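Local coordinates for protein halorhodopsin (Halobacterium salinarum, PDB 2JAF) that pumps chloride ions across the archaeal membrane, driven by light absorbed by its retinal chromophore, at residues L123-V137 and D182-F196. The protein carries 2 engineered substitutions. Sequence-based numbering, arbitrary orientation.
Sequences LGLLADVDLGSLFTV and DWAASASSAGTAEIF
W183 lies as a knob among L123, G124, S133 and V137, joining two interhelical turns, between helices 106-127 and 131-153 and from helix 182-190 into helix 193-216, at one end of the seven-helix microbial-rhodopsin bundle. The tight part is its indole. V129 CG1 sits over the five-membered ring, 3.6 Å from its centroid, while V137 CG2 meets CZ2. G124 CA lies off-centre against the six-membered ring, and L134 CD1 reaches CH2. With chi1 at -80°, the indole CG stands anti to the carbonyl carbon, and the ring extends between the end of helix 106-127 and the start of helix 131-153. Replacing W183 by an alanine is likely to open a gap under V129 CG1 and leave S133 OG without its indole donor. Beyond the indole, L123 CD2 approaches the edge of the F196 ring, 3.4 Å from F196 CD1, and A127 CB packs on A187 CB. T192 OG1 donates to L126 O from above the carbonyl plane. Looser contacts lie toward the solvent side, where partly exposed D128 and A190 meet through their CB atoms at 4.0 Å; the D128 carboxylate turns to a salt bridge with R58. S133 OG bridges two polar groups: it accepts from W183 NE1 at 2.8 Å, in the indole plane though bent to 141° at the hydrogen, and donates to the syn lone pair of D182 OD2 at 2.6 Å.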
# COMPACT_ATOMS: atom_id res chain seq x y z
N LEU A 123 6.90 -16.95 -3.95
CA LEU A 123 6.32 -18.06 -4.70
C LEU A 123 6.15 -17.68 -6.17
O LEU A 123 6.37 -18.50 -7.06
CB LEU A 123 4.95 -18.41 -4.11
CG LEU A 123 4.51 -19.87 -3.97
CD1 LEU A 123 3.00 -19.91 -4.14
CD2 LEU A 123 5.17 -20.76 -5.00
N GLY A 124 5.75 -16.44 -6.42
CA GLY A 124 5.56 -15.97 -7.78
C GLY A 124 6.84 -15.93 -8.59
O GLY A 124 6.85 -16.31 -9.76
N LEU A 125 7.92 -15.46 -7.97
CA LEU A 125 9.21 -15.40 -8.64
C LEU A 125 9.66 -16.83 -8.95
O LEU A 125 10.08 -17.13 -10.07
CB LEU A 125 10.24 -14.70 -7.76
CG LEU A 125 10.00 -13.21 -7.48
CD1 LEU A 125 10.99 -12.70 -6.46
CD2 LEU A 125 10.12 -12.43 -8.78
N LEU A 126 9.55 -17.71 -7.96
CA LEU A 126 9.94 -19.10 -8.15
C LEU A 126 9.20 -19.72 -9.33
O LEU A 126 9.80 -20.42 -10.15
CB LEU A 126 9.63 -19.90 -6.88
CG LEU A 126 9.96 -21.40 -6.91
CD1 LEU A 126 11.45 -21.60 -7.10
CD2 LEU A 126 9.49 -22.04 -5.62
N ALA A 127 7.90 -19.44 -9.42
CA ALA A 127 7.08 -19.97 -10.50
C ALA A 127 7.19 -19.13 -11.77
O ALA A 127 6.64 -19.50 -12.81
CB ALA A 127 5.63 -20.05 -10.05
N ASP A 128 7.88 -18.00 -11.68
CA ASP A 128 8.07 -17.12 -12.83
C ASP A 128 6.74 -16.82 -13.53
O ASP A 128 6.59 -17.07 -14.73
CB ASP A 128 9.05 -17.75 -13.82
CG ASP A 128 9.48 -16.79 -14.91
OD1 ASP A 128 9.92 -15.67 -14.57
OD2 ASP A 128 9.38 -17.16 -16.10
N VAL A 129 5.78 -16.29 -12.78
CA VAL A 129 4.46 -15.98 -13.31
C VAL A 129 4.43 -14.61 -13.98
O VAL A 129 5.38 -13.84 -13.89
CB VAL A 129 3.40 -15.99 -12.18
CG1 VAL A 129 3.43 -17.33 -11.46
CG2 VAL A 129 3.67 -14.86 -11.20
N ASP A 130 3.33 -14.32 -14.66
CA ASP A 130 3.18 -13.03 -15.33
C ASP A 130 3.09 -11.92 -14.29
O ASP A 130 2.48 -12.10 -13.24
CB ASP A 130 1.91 -13.01 -16.19
CG ASP A 130 1.99 -13.97 -17.37
OD1 ASP A 130 2.91 -13.81 -18.20
OD2 ASP A 130 1.14 -14.88 -17.46
N LEU A 131 3.70 -10.78 -14.59
CA LEU A 131 3.68 -9.65 -13.67
C LEU A 131 2.24 -9.22 -13.40
O LEU A 131 1.91 -8.81 -12.29
CB LEU A 131 4.46 -8.47 -14.27
CG LEU A 131 5.94 -8.67 -14.64
CD1 LEU A 131 6.68 -9.29 -13.46
CD2 LEU A 131 6.05 -9.56 -15.88
N GLY A 132 1.40 -9.31 -14.43
CA GLY A 132 0.01 -8.92 -14.29
C GLY A 132 -0.73 -9.81 -13.31
O GLY A 132 -1.55 -9.34 -12.52
N SER A 133 -0.45 -11.11 -13.37
CA SER A 133 -1.08 -12.07 -12.48
C SER A 133 -0.61 -11.79 -11.05
O SER A 133 -1.41 -11.76 -10.12
CB SER A 133 -0.70 -13.49 -12.88
OG SER A 133 -1.35 -14.45 -12.07
N LEU A 134 0.69 -11.57 -10.89
CA LEU A 134 1.25 -11.29 -9.57
C LEU A 134 0.56 -10.08 -8.97
O LEU A 134 0.20 -10.07 -7.79
CB LEU A 134 2.75 -11.04 -9.68
CG LEU A 134 3.50 -10.72 -8.38
CD1 LEU A 134 3.44 -11.91 -7.44
CD2 LEU A 134 4.95 -10.38 -8.72
N PHE A 135 0.37 -9.05 -9.80
CA PHE A 135 -0.28 -7.81 -9.39
C PHE A 135 -1.68 -8.06 -8.84
O PHE A 135 -2.04 -7.59 -7.76
CB PHE A 135 -0.39 -6.86 -10.59
CG PHE A 135 0.61 -5.74 -10.58
CD1 PHE A 135 0.66 -4.85 -9.51
CD2 PHE A 135 1.47 -5.54 -11.66
CE1 PHE A 135 1.56 -3.77 -9.52
CE2 PHE A 135 2.37 -4.47 -11.68
CZ PHE A 135 2.41 -3.59 -10.61
N THR A 136 -2.47 -8.79 -9.61
CA THR A 136 -3.85 -9.09 -9.24
C THR A 136 -3.93 -9.87 -7.94
O THR A 136 -4.80 -9.61 -7.10
CB THR A 136 -4.55 -9.89 -10.34
OG1 THR A 136 -4.40 -9.21 -11.59
CG2 THR A 136 -6.02 -10.04 -10.03
N VAL A 137 -3.02 -10.82 -7.78
CA VAL A 137 -2.99 -11.66 -6.59
C VAL A 137 -2.63 -10.89 -5.33
O VAL A 137 -3.23 -11.10 -4.27
CB VAL A 137 -2.03 -12.85 -6.80
CG1 VAL A 137 -1.91 -13.66 -5.52
CG2 VAL A 137 -2.55 -13.72 -7.92
N ASP A 182 -3.20 -20.58 -13.43
CA ASP A 182 -2.05 -20.03 -14.15
C ASP A 182 -0.68 -20.07 -13.46
O ASP A 182 0.33 -20.22 -14.13
CB ASP A 182 -2.35 -18.61 -14.63
CG ASP A 182 -2.53 -17.64 -13.50
OD1 ASP A 182 -3.32 -17.93 -12.58
OD2 ASP A 182 -1.89 -16.56 -13.54
N TRP A 183 -0.64 -19.95 -12.14
CA TRP A 183 0.64 -20.00 -11.44
C TRP A 183 1.24 -21.40 -11.54
O TRP A 183 2.46 -21.56 -11.56
CB TRP A 183 0.48 -19.61 -9.97
CG TRP A 183 0.41 -18.12 -9.76
CD1 TRP A 183 -0.19 -17.20 -10.57
CD2 TRP A 183 0.94 -17.39 -8.64
NE1 TRP A 183 -0.08 -15.95 -10.03
CE2 TRP A 183 0.61 -16.03 -8.85
CE3 TRP A 183 1.65 -17.74 -7.49
CZ2 TRP A 183 0.97 -15.02 -7.94
CZ3 TRP A 183 2.01 -16.75 -6.59
CH2 TRP A 183 1.67 -15.40 -6.82
N ALA A 184 0.38 -22.41 -11.62
CA ALA A 184 0.84 -23.80 -11.73
C ALA A 184 1.35 -24.08 -13.14
O ALA A 184 2.35 -24.79 -13.31
CB ALA A 184 -0.30 -24.75 -11.40
N ALA A 185 0.68 -23.52 -14.13
CA ALA A 185 1.08 -23.71 -15.52
C ALA A 185 2.40 -22.99 -15.77
O ALA A 185 3.23 -23.44 -16.57
CB ALA A 185 0.01 -23.17 -16.46
N SER A 186 2.61 -21.88 -15.07
CA SER A 186 3.84 -21.12 -15.22
C SER A 186 5.01 -21.88 -14.61
O SER A 186 6.09 -21.93 -15.20
CB SER A 186 3.69 -19.75 -14.55
OG SER A 186 2.68 -19.00 -15.18
N ALA A 187 4.80 -22.48 -13.45
CA ALA A 187 5.85 -23.24 -12.78
C ALA A 187 6.31 -24.39 -13.67
O ALA A 187 7.49 -24.73 -13.72
CB ALA A 187 5.35 -23.76 -11.44
N SER A 188 5.35 -25.00 -14.36
CA SER A 188 5.64 -26.12 -15.25
C SER A 188 6.56 -25.67 -16.38
O SER A 188 7.56 -26.32 -16.68
CB SER A 188 4.34 -26.68 -15.83
OG SER A 188 4.60 -27.77 -16.71
N SER A 189 6.23 -24.54 -16.99
CA SER A 189 7.04 -24.01 -18.08
C SER A 189 8.36 -23.48 -17.54
O SER A 189 9.34 -23.35 -18.28
CB SER A 189 6.29 -22.89 -18.81
OG SER A 189 6.05 -21.79 -17.95
N ALA A 190 8.40 -23.19 -16.25
CA ALA A 190 9.60 -22.66 -15.61
C ALA A 190 10.47 -23.78 -15.05
O ALA A 190 11.58 -23.53 -14.57
CB ALA A 190 9.22 -21.69 -14.50
N GLY A 191 9.98 -25.01 -15.12
CA GLY A 191 10.72 -26.15 -14.61
C GLY A 191 10.76 -26.22 -13.10
O GLY A 191 11.63 -26.87 -12.53
N THR A 192 9.81 -25.56 -12.44
CA THR A 192 9.75 -25.56 -10.98
C THR A 192 8.44 -26.15 -10.44
O THR A 192 8.04 -25.87 -9.31
CB THR A 192 9.88 -24.12 -10.42
OG1 THR A 192 8.91 -23.28 -11.06
CG2 THR A 192 11.28 -23.58 -10.67
N ALA A 193 7.79 -26.98 -11.26
CA ALA A 193 6.52 -27.61 -10.89
C ALA A 193 6.57 -28.47 -9.63
O ALA A 193 5.63 -28.47 -8.84
CB ALA A 193 6.00 -28.43 -12.05
N GLU A 194 7.66 -29.21 -9.45
CA GLU A 194 7.83 -30.09 -8.29
C GLU A 194 7.84 -29.34 -6.96
O GLU A 194 7.10 -29.69 -6.04
CB GLU A 194 9.12 -30.90 -8.43
CG GLU A 194 10.40 -30.05 -8.40
CD GLU A 194 10.38 -28.92 -9.42
OE1 GLU A 194 10.44 -29.21 -10.64
OE2 GLU A 194 10.31 -27.75 -9.01
N ILE A 195 8.68 -28.32 -6.85
CA ILE A 195 8.76 -27.54 -5.62
C ILE A 195 7.50 -26.68 -5.44
O ILE A 195 7.02 -26.48 -4.33
CB ILE A 195 10.02 -26.65 -5.60
CG1 ILE A 195 10.07 -25.83 -4.30
CG2 ILE A 195 10.05 -25.75 -6.83
CD1 ILE A 195 10.11 -26.69 -3.04
N PHE A 196 6.96 -26.18 -6.55
CA PHE A 196 5.76 -25.36 -6.49
C PHE A 196 4.60 -26.18 -5.92
O PHE A 196 3.87 -25.70 -5.05
CB PHE A 196 5.37 -24.87 -7.89
CG PHE A 196 4.08 -24.09 -7.91
CD1 PHE A 196 4.03 -22.78 -7.45
CD2 PHE A 196 2.90 -24.68 -8.36
CE1 PHE A 196 2.83 -22.06 -7.43
CE2 PHE A 196 1.69 -23.97 -8.34
CZ PHE A 196 1.66 -22.66 -7.88